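Salt-tolerant glutaminase (Micrococcus luteus, PDB 3AGD) probably catalyses the hydrolysis of L-glutamine to L-glutamate and ammonium, as a salt-tolerant member of the glutaminase family. Local coordinates at residues A[242-256]-A[292-306]. Numbering follows the deposited sequence.
Sequences MYDAAGQWLADVGIP and VLACRRLSEDFRLHL
Ser299 OG sits among three oxygens: it lies 2.7 Å from Val253 O, within reach of Leu304 O as well, and accepts a hydrogen bond from a water that also donates to Asp252 O. Its one proton can serve either carbonyl. Beside it, Val253 CG1 packs 3.7 Å from Ser299 CB, while CG2 turns to Arg296 and covers the centre of one face of the Trp249 indole. The edge of that indole faces helix 289-301, with CZ3 3.6 Å from Val292 CG1 and CZ2 against Cys295 CB; Trp249 NE1 donates in the ring plane to Ile255 O, which fixes the ring's rotation. The helix packs on strand 273-278 of the antiparallel sheet in the beta-lactamase-like glutaminase domain, and the short helix 249-252 leads into edge strand 257-259. Extended from CG to NE, Arg296 brings one face of its guanidinium onto the rim of the indole, with Trp249 CZ3 over the centre of that face and the two planes 64° apart. NH2 makes a weak hydrogen bond to Ala246 O, and two waters lie in the guanidinium plane, one linking NH1 to Asp252 OD2. Past the Schellman motif at Arg303, the His305 ring lies flat over Gly254 CA, a CH-pi contact 3.5 Å from CA to the ring centroid. His305 NE2 donates to Ala251 O at 3.3 Å, and His305 ND1 accepts a hydrogen bond from Met307 N. Gly254 O accepts from Leu306 N at 2.8 Å.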
ATOM      1  N   MET A 242     -13.096   7.157  -5.043  1.00 15.91           N
ATOM      2  CA  MET A 242     -13.894   7.928  -4.090  1.00 16.56           C
ATOM      3  C   MET A 242     -13.524   9.412  -4.139  1.00 18.05           C
ATOM      4  O   MET A 242     -13.500  10.096  -3.111  1.00 13.83           O
ATOM      5  CB  MET A 242     -13.658   7.390  -2.677  1.00 17.93           C
ATOM      6  CG  MET A 242     -13.978   5.909  -2.501  1.00 19.34           C
ATOM      7  SD  MET A 242     -15.716   5.522  -2.767  1.00 24.12           S
ATOM      8  CE  MET A 242     -16.453   6.250  -1.341  1.00 22.45           C
ATOM      9  N   TYR A 243     -13.255   9.894  -5.349  1.00 18.92           N
ATOM     10  CA  TYR A 243     -12.834  11.271  -5.595  1.00 21.66           C
ATOM     11  C   TYR A 243     -13.651  12.390  -4.956  1.00 23.06           C
ATOM     12  O   TYR A 243     -13.086  13.349  -4.424  1.00 22.16           O
ATOM     13  CB  TYR A 243     -12.774  11.530  -7.104  1.00 23.93           C
ATOM     14  CG  TYR A 243     -11.850  12.662  -7.496  1.00 26.01           C
ATOM     15  CD1 TYR A 243     -10.467  12.465  -7.560  1.00 24.75           C
ATOM     16  CD2 TYR A 243     -12.351  13.928  -7.803  1.00 24.96           C
ATOM     17  CE1 TYR A 243      -9.609  13.492  -7.919  1.00 25.99           C
ATOM     18  CE2 TYR A 243     -11.496  14.970  -8.165  1.00 26.70           C
ATOM     19  CZ  TYR A 243     -10.128  14.743  -8.222  1.00 27.27           C
ATOM     20  OH  TYR A 243      -9.274  15.758  -8.584  1.00 28.08           O
ATOM     21  N   ASP A 244     -14.973  12.287  -5.019  1.00 25.70           N
ATOM     22  CA  ASP A 244     -15.824  13.337  -4.471  1.00 30.00           C
ATOM     23  C   ASP A 244     -16.369  13.077  -3.076  1.00 29.95           C
ATOM     24  O   ASP A 244     -17.299  13.756  -2.634  1.00 32.35           O
ATOM     25  CB  ASP A 244     -16.981  13.634  -5.437  1.00 32.39           C
ATOM     26  CG  ASP A 244     -16.516  14.333  -6.710  1.00 37.19           C
ATOM     27  OD1 ASP A 244     -15.835  15.375  -6.604  1.00 38.57           O
ATOM     28  OD2 ASP A 244     -16.829  13.847  -7.816  1.00 38.27           O
ATOM     29  N   ALA A 245     -15.799  12.099  -2.380  1.00 26.22           N
ATOM     30  CA  ALA A 245     -16.243  11.798  -1.022  1.00 26.11           C
ATOM     31  C   ALA A 245     -15.691  12.874  -0.086  1.00 27.01           C
ATOM     32  O   ALA A 245     -14.715  13.549  -0.421  1.00 27.68           O
ATOM     33  CB  ALA A 245     -15.745  10.423  -0.596  1.00 24.07           C
ATOM     34  N   ALA A 246     -16.316  13.036   1.078  1.00 25.67           N
ATOM     35  CA  ALA A 246     -15.873  14.031   2.051  1.00 25.55           C
ATOM     36  C   ALA A 246     -14.438  13.746   2.497  1.00 24.30           C
ATOM     37  O   ALA A 246     -14.037  12.585   2.623  1.00 22.07           O
ATOM     38  CB  ALA A 246     -16.807  14.032   3.258  1.00 25.68           C
ATOM     39  N   GLY A 247     -13.672  14.808   2.743  1.00 23.53           N
ATOM     40  CA  GLY A 247     -12.286  14.647   3.159  1.00 23.09           C
ATOM     41  C   GLY A 247     -11.438  14.138   2.005  1.00 22.82           C
ATOM     42  O   GLY A 247     -11.661  14.517   0.858  1.00 22.91           O
ATOM     43  N   GLN A 248     -10.463  13.286   2.297  1.00 20.87           N
ATOM     44  CA  GLN A 248      -9.612  12.716   1.254  1.00 18.03           C
ATOM     45  C   GLN A 248      -9.520  11.236   1.603  1.00 19.37           C
ATOM     46  O   GLN A 248      -8.853  10.856   2.563  1.00 17.30           O
ATOM     47  CB  GLN A 248      -8.233  13.370   1.278  1.00 17.51           C
ATOM     48  CG  GLN A 248      -7.524  13.419  -0.073  1.00 23.72           C
ATOM     49  CD  GLN A 248      -6.690  12.192  -0.356  1.00 29.34           C
ATOM     50  OE1 GLN A 248      -6.139  11.577   0.557  1.00 31.24           O
ATOM     51  NE2 GLN A 248      -6.572  11.839  -1.631  1.00 30.27           N
ATOM     52  N   TRP A 249     -10.204  10.414   0.809  1.00 19.49           N
ATOM     53  CA  TRP A 249     -10.297   8.975   1.025  1.00 19.76           C
ATOM     54  C   TRP A 249      -9.019   8.195   1.316  1.00 19.17           C
ATOM     55  O   TRP A 249      -8.956   7.465   2.301  1.00 21.48           O
ATOM     56  CB  TRP A 249     -11.037   8.332  -0.152  1.00 17.98           C
ATOM     57  CG  TRP A 249     -11.563   6.972   0.166  1.00 20.12           C
ATOM     58  CD1 TRP A 249     -10.984   5.770  -0.134  1.00 17.28           C
ATOM     59  CD2 TRP A 249     -12.778   6.670   0.862  1.00 19.60           C
ATOM     60  NE1 TRP A 249     -11.769   4.739   0.329  1.00 17.82           N
ATOM     61  CE2 TRP A 249     -12.876   5.264   0.943  1.00 17.83           C
ATOM     62  CE3 TRP A 249     -13.796   7.454   1.425  1.00 19.86           C
ATOM     63  CZ2 TRP A 249     -13.952   4.623   1.565  1.00 18.68           C
ATOM     64  CZ3 TRP A 249     -14.868   6.814   2.043  1.00 19.48           C
ATOM     65  CH2 TRP A 249     -14.936   5.412   2.107  1.00 17.62           C
ATOM     66  N   LEU A 250      -8.008   8.330   0.469  1.00 18.58           N
ATOM     67  CA  LEU A 250      -6.762   7.606   0.688  1.00 19.90           C
ATOM     68  C   LEU A 250      -6.188   7.904   2.074  1.00 18.91           C
ATOM     69  O   LEU A 250      -5.842   6.987   2.817  1.00 20.48           O
ATOM     70  CB  LEU A 250      -5.748   7.957  -0.409  1.00 20.81           C
ATOM     71  CG  LEU A 250      -4.340   7.342  -0.420  1.00 25.55           C
ATOM     72  CD1 LEU A 250      -3.408   8.202   0.388  1.00 32.10           C
ATOM     73  CD2 LEU A 250      -4.366   5.910   0.115  1.00 23.04           C
ATOM     74  N   ALA A 251      -6.113   9.180   2.436  1.00 13.69           N
ATOM     75  CA  ALA A 251      -5.562   9.561   3.737  1.00 16.13           C
ATOM     76  C   ALA A 251      -6.435   9.167   4.925  1.00 17.82           C
ATOM     77  O   ALA A 251      -5.943   8.585   5.895  1.00 19.12           O
ATOM     78  CB  ALA A 251      -5.296  11.070   3.778  1.00 14.59           C
ATOM     79  N   ASP A 252      -7.726   9.484   4.856  1.00 16.72           N
ATOM     80  CA  ASP A 252      -8.633   9.178   5.957  1.00 17.16           C
ATOM     81  C   ASP A 252      -9.003   7.707   6.126  1.00 15.94           C
ATOM     82  O   ASP A 252      -9.073   7.211   7.248  1.00 16.75           O
ATOM     83  CB  ASP A 252      -9.938   9.979   5.827  1.00 17.52           C
ATOM     84  CG  ASP A 252      -9.708  11.470   5.688  1.00 19.29           C
ATOM     85  OD1 ASP A 252      -8.727  11.993   6.255  1.00 18.99           O
ATOM     86  OD2 ASP A 252     -10.528  12.127   5.018  1.00 24.14           O
ATOM     87  N   VAL A 253      -9.244   7.013   5.019  1.00 15.59           N
ATOM     88  CA  VAL A 253      -9.665   5.618   5.082  1.00 16.33           C
ATOM     89  C   VAL A 253      -8.578   4.644   4.639  1.00 17.28           C
ATOM     90  O   VAL A 253      -8.321   3.638   5.309  1.00 15.80           O
ATOM     91  CB  VAL A 253     -10.944   5.408   4.222  1.00 16.85           C
ATOM     92  CG1 VAL A 253     -11.586   4.075   4.539  1.00 11.09           C
ATOM     93  CG2 VAL A 253     -11.928   6.538   4.482  1.00 17.87           C
ATOM     94  N   GLY A 254      -7.946   4.938   3.507  1.00 11.94           N
ATOM     95  CA  GLY A 254      -6.885   4.078   3.019  1.00 12.30           C
ATOM     96  C   GLY A 254      -7.336   2.754   2.432  1.00 12.65           C
ATOM     97  O   GLY A 254      -6.542   1.814   2.340  1.00 14.14           O
ATOM     98  N   ILE A 255      -8.601   2.668   2.034  1.00 11.21           N
ATOM     99  CA  ILE A 255      -9.130   1.440   1.448  1.00 13.34           C
ATOM    100  C   ILE A 255      -9.647   1.702   0.036  1.00 12.65           C
ATOM    101  O   ILE A 255     -10.712   2.291  -0.141  1.00 15.74           O
ATOM    102  CB  ILE A 255     -10.287   0.857   2.297  1.00 15.26           C
ATOM    103  CG1 ILE A 255      -9.778   0.483   3.689  1.00 14.33           C
ATOM    104  CG2 ILE A 255     -10.860  -0.394   1.616  1.00 14.98           C
ATOM    105  CD1 ILE A 255     -10.865  -0.056   4.614  1.00 14.33           C
ATOM    106  N   PRO A 256      -8.888   1.282  -0.990  1.00 11.14           N
ATOM    107  CA  PRO A 256      -9.323   1.499  -2.374  1.00 13.43           C
ATOM    108  C   PRO A 256     -10.786   1.070  -2.505  1.00 18.13           C
ATOM    109  O   PRO A 256     -11.129  -0.061  -2.169  1.00 18.52           O
ATOM    110  CB  PRO A 256      -8.374   0.610  -3.168  1.00 11.44           C
ATOM    111  CG  PRO A 256      -7.096   0.681  -2.359  1.00 13.24           C
ATOM    112  CD  PRO A 256      -7.603   0.556  -0.936  1.00 11.37           C
ATOM    113  N   VAL A 292     -20.469   3.691   2.756  1.00 23.28           N
ATOM    114  CA  VAL A 292     -19.241   4.457   2.892  1.00 22.54           C
ATOM    115  C   VAL A 292     -18.871   4.541   4.375  1.00 22.77           C
ATOM    116  O   VAL A 292     -17.717   4.342   4.754  1.00 22.95           O
ATOM    117  CB  VAL A 292     -19.421   5.881   2.303  1.00 22.32           C
ATOM    118  CG1 VAL A 292     -18.393   6.832   2.882  1.00 19.44           C
ATOM    119  CG2 VAL A 292     -19.280   5.829   0.787  1.00 19.78           C
ATOM    120  N   LEU A 293     -19.863   4.819   5.212  1.00 21.31           N
ATOM    121  CA  LEU A 293     -19.632   4.930   6.645  1.00 22.11           C
ATOM    122  C   LEU A 293     -19.076   3.627   7.213  1.00 21.54           C
ATOM    123  O   LEU A 293     -18.244   3.642   8.120  1.00 20.42           O
ATOM    124  CB  LEU A 293     -20.933   5.304   7.356  1.00 23.64           C
ATOM    125  CG  LEU A 293     -20.834   5.559   8.861  1.00 29.95           C
ATOM    126  CD1 LEU A 293     -19.769   6.614   9.148  1.00 30.11           C
ATOM    127  CD2 LEU A 293     -22.193   6.009   9.383  1.00 31.55           C
ATOM    128  N   ALA A 294     -19.537   2.501   6.675  1.00 19.24           N
ATOM    129  CA  ALA A 294     -19.064   1.196   7.123  1.00 18.87           C
ATOM    130  C   ALA A 294     -17.586   1.020   6.767  1.00 17.93           C
ATOM    131  O   ALA A 294     -16.825   0.430   7.533  1.00 17.90           O
ATOM    132  CB  ALA A 294     -19.901   0.083   6.484  1.00 19.23           C
ATOM    133  N   CYS A 295     -17.176   1.530   5.607  1.00 15.74           N
ATOM    134  CA  CYS A 295     -15.777   1.422   5.200  1.00 16.24           C
ATOM    135  C   CYS A 295     -14.880   2.262   6.118  1.00 17.40           C
ATOM    136  O   CYS A 295     -13.761   1.854   6.445  1.00 18.31           O
ATOM    137  CB  CYS A 295     -15.606   1.859   3.741  1.00 17.51           C
ATOM    138  SG  CYS A 295     -16.280   0.676   2.534  1.00 21.06           S
ATOM    139  N   ARG A 296     -15.371   3.428   6.538  1.00 16.74           N
ATOM    140  CA  ARG A 296     -14.609   4.292   7.438  1.00 18.97           C
ATOM    141  C   ARG A 296     -14.428   3.581   8.778  1.00 20.29           C
ATOM    142  O   ARG A 296     -13.354   3.629   9.373  1.00 19.72           O
ATOM    143  CB  ARG A 296     -15.333   5.627   7.655  1.00 19.99           C
ATOM    144  CG  ARG A 296     -15.410   6.519   6.413  1.00 20.26           C
ATOM    145  CD  ARG A 296     -16.104   7.835   6.738  1.00 24.20           C
ATOM    146  NE  ARG A 296     -16.383   8.651   5.556  1.00 26.98           N
ATOM    147  CZ  ARG A 296     -15.476   9.357   4.884  1.00 22.66           C
ATOM    148  NH1 ARG A 296     -14.203   9.362   5.261  1.00 18.49           N
ATOM    149  NH2 ARG A 296     -15.851  10.075   3.834  1.00 21.75           N
ATOM    150  N   ARG A 297     -15.481   2.912   9.246  1.00 18.48           N
ATOM    151  CA  ARG A 297     -15.415   2.187  10.511  1.00 20.05           C
ATOM    152  C   ARG A 297     -14.511   0.956  10.415  1.00 23.00           C
ATOM    153  O   ARG A 297     -13.795   0.637  11.362  1.00 24.72           O
ATOM    154  CB  ARG A 297     -16.820   1.772  10.967  1.00 17.48           C
ATOM    155  CG  ARG A 297     -17.614   2.885  11.645  1.00 19.33           C
ATOM    156  CD  ARG A 297     -17.014   3.241  13.010  1.00 26.34           C
ATOM    157  NE  ARG A 297     -17.221   2.197  14.018  1.00 28.58           N
ATOM    158  CZ  ARG A 297     -18.340   2.040  14.721  1.00 29.85           C
ATOM    159  NH1 ARG A 297     -19.367   2.861  14.536  1.00 28.05           N
ATOM    160  NH2 ARG A 297     -18.440   1.057  15.609  1.00 30.04           N
ATOM    161  N   LEU A 298     -14.541   0.259   9.282  1.00 22.28           N
ATOM    162  CA  LEU A 298     -13.692  -0.917   9.114  1.00 22.06           C
ATOM    163  C   LEU A 298     -12.229  -0.492   9.183  1.00 22.28           C
ATOM    164  O   LEU A 298     -11.406  -1.154   9.812  1.00 19.95           O
ATOM    165  CB  LEU A 298     -13.965  -1.597   7.772  1.00 20.07           C
ATOM    166  CG  LEU A 298     -15.268  -2.385   7.629  1.00 20.60           C
ATOM    167  CD1 LEU A 298     -15.399  -2.902   6.205  1.00 21.07           C
ATOM    168  CD2 LEU A 298     -15.276  -3.540   8.613  1.00 20.45           C
ATOM    169  N   SER A 299     -11.917   0.623   8.531  1.00 23.77           N
ATOM    170  CA  SER A 299     -10.560   1.153   8.518  1.00 20.67           C
ATOM    171  C   SER A 299     -10.108   1.557   9.923  1.00 19.97           C
ATOM    172  O   SER A 299      -8.995   1.226  10.346  1.00 15.83           O
ATOM    173  CB  SER A 299     -10.475   2.364   7.583  1.00 19.62           C
ATOM    174  OG  SER A 299      -9.271   3.086   7.793  1.00 21.91           O
ATOM    175  N   GLU A 300     -10.971   2.264  10.649  1.00 19.78           N
ATOM    176  CA  GLU A 300     -10.628   2.707  11.995  1.00 24.32           C
ATOM    177  C   GLU A 300     -10.628   1.615  13.064  1.00 23.76           C
ATOM    178  O   GLU A 300      -9.692   1.529  13.859  1.00 22.21           O
ATOM    179  CB  GLU A 300     -11.557   3.833  12.448  1.00 31.47           C
ATOM    180  CG  GLU A 300     -11.258   4.299  13.866  1.00 43.89           C
ATOM    181  CD  GLU A 300     -12.098   5.482  14.293  1.00 56.26           C
ATOM    182  OE1 GLU A 300     -13.343   5.400  14.193  1.00 58.61           O
ATOM    183  OE2 GLU A 300     -11.510   6.495  14.736  1.00 61.29           O
ATOM    184  N   ASP A 301     -11.672   0.791  13.093  1.00 23.19           N
ATOM    185  CA  ASP A 301     -11.775  -0.265  14.095  1.00 24.05           C
ATOM    186  C   ASP A 301     -10.716  -1.350  13.962  1.00 25.08           C
ATOM    187  O   ASP A 301     -10.219  -1.865  14.959  1.00 28.61           O
ATOM    188  CB  ASP A 301     -13.160  -0.913  14.047  1.00 27.04           C
ATOM    189  CG  ASP A 301     -14.257   0.042  14.445  1.00 28.46           C
ATOM    190  OD1 ASP A 301     -13.948   1.018  15.160  1.00 28.01           O
ATOM    191  OD2 ASP A 301     -15.427  -0.187  14.060  1.00 29.61           O
ATOM    192  N   PHE A 302     -10.380  -1.704  12.730  1.00 21.03           N
ATOM    193  CA  PHE A 302      -9.389  -2.738  12.485  1.00 20.58           C
ATOM    194  C   PHE A 302      -8.030  -2.144  12.131  1.00 20.95           C
ATOM    195  O   PHE A 302      -7.073  -2.875  11.869  1.00 21.09           O
ATOM    196  CB  PHE A 302      -9.876  -3.651  11.355  1.00 18.15           C
ATOM    197  CG  PHE A 302     -11.028  -4.540  11.742  1.00 22.65           C
ATOM    198  CD1 PHE A 302     -12.016  -4.863  10.815  1.00 24.55           C
ATOM    199  CD2 PHE A 302     -11.102  -5.094  13.019  1.00 26.02           C
ATOM    200  CE1 PHE A 302     -13.063  -5.729  11.152  1.00 28.40           C
ATOM    201  CE2 PHE A 302     -12.146  -5.963  13.367  1.00 27.66           C
ATOM    202  CZ  PHE A 302     -13.125  -6.280  12.432  1.00 28.27           C
ATOM    203  N   ARG A 303      -7.948  -0.817  12.144  1.00 23.57           N
ATOM    204  CA  ARG A 303      -6.719  -0.109  11.798  1.00 26.51           C
ATOM    205  C   ARG A 303      -6.152  -0.629  10.481  1.00 22.42           C
ATOM    206  O   ARG A 303      -4.985  -1.019  10.390  1.00 22.81           O
ATOM    207  CB  ARG A 303      -5.689  -0.244  12.919  1.00 36.13           C
ATOM    208  CG  ARG A 303      -6.149   0.385  14.223  1.00 44.96           C
ATOM    209  CD  ARG A 303      -6.314   1.893  14.085  1.00 52.33           C
ATOM    210  NE  ARG A 303      -7.077   2.463  15.194  1.00 60.30           N
ATOM    211  CZ  ARG A 303      -7.079   3.754  15.515  1.00 65.60           C
ATOM    212  NH1 ARG A 303      -7.808   4.185  16.538  1.00 67.58           N
ATOM    213  NH2 ARG A 303      -6.342   4.612  14.825  1.00 65.99           N
ATOM    214  N   LEU A 304      -7.010  -0.638   9.467  1.00 18.93           N
ATOM    215  CA  LEU A 304      -6.647  -1.079   8.131  1.00 19.15           C
ATOM    216  C   LEU A 304      -6.324   0.164   7.302  1.00 22.09           C
ATOM    217  O   LEU A 304      -6.982   1.198   7.433  1.00 24.95           O
ATOM    218  CB  LEU A 304      -7.809  -1.852   7.499  1.00 15.51           C
ATOM    219  CG  LEU A 304      -8.070  -3.240   8.092  1.00 19.81           C
ATOM    220  CD1 LEU A 304      -9.359  -3.822   7.542  1.00 22.13           C
ATOM    221  CD2 LEU A 304      -6.899  -4.153   7.754  1.00 25.60           C
ATOM    222  N   HIS A 305      -5.308   0.067   6.456  1.00 17.52           N
ATOM    223  CA  HIS A 305      -4.917   1.197   5.639  1.00 17.34           C
ATOM    224  C   HIS A 305      -3.880   0.762   4.621  1.00 20.00           C
ATOM    225  O   HIS A 305      -3.005  -0.043   4.921  1.00 20.28           O
ATOM    226  CB  HIS A 305      -4.337   2.301   6.525  1.00 19.04           C
ATOM    227  CG  HIS A 305      -4.282   3.642   5.860  1.00 18.78           C
ATOM    228  ND1 HIS A 305      -3.455   3.909   4.793  1.00 15.33           N
ATOM    229  CD2 HIS A 305      -4.978   4.780   6.094  1.00 17.66           C
ATOM    230  CE1 HIS A 305      -3.644   5.155   4.394  1.00 16.79           C
ATOM    231  NE2 HIS A 305      -4.564   5.706   5.167  1.00 15.36           N
ATOM    232  N   LEU A 306      -3.985   1.309   3.419  1.00 20.50           N
ATOM    233  CA  LEU A 306      -3.070   0.989   2.335  1.00 20.39           C
ATOM    234  C   LEU A 306      -1.611   1.268   2.696  1.00 17.97           C
ATOM    235  O   LEU A 306      -0.705   0.674   2.121  1.00 17.10           O
ATOM    236  CB  LEU A 306      -3.448   1.808   1.096  1.00 21.75           C
ATOM    237  CG  LEU A 306      -2.683   1.512  -0.192  1.00 24.96           C
ATOM    238  CD1 LEU A 306      -3.011   0.101  -0.667  1.00 23.94           C
ATOM    239  CD2 LEU A 306      -3.062   2.529  -1.259  1.00 26.34           C
TER
HETATM  240  O   HOH W   1     -18.434  10.953   2.496  1.00 10.43           O
HETATM  241  O   HOH W   2     -12.192  10.668   3.372  1.00 19.89           O
HETATM  242  O   HOH W   3     -11.813   5.863   8.888  1.00 24.12           O
HETATM  243  O   HOH W   4      -9.090   5.306   9.108  1.00 36.15           O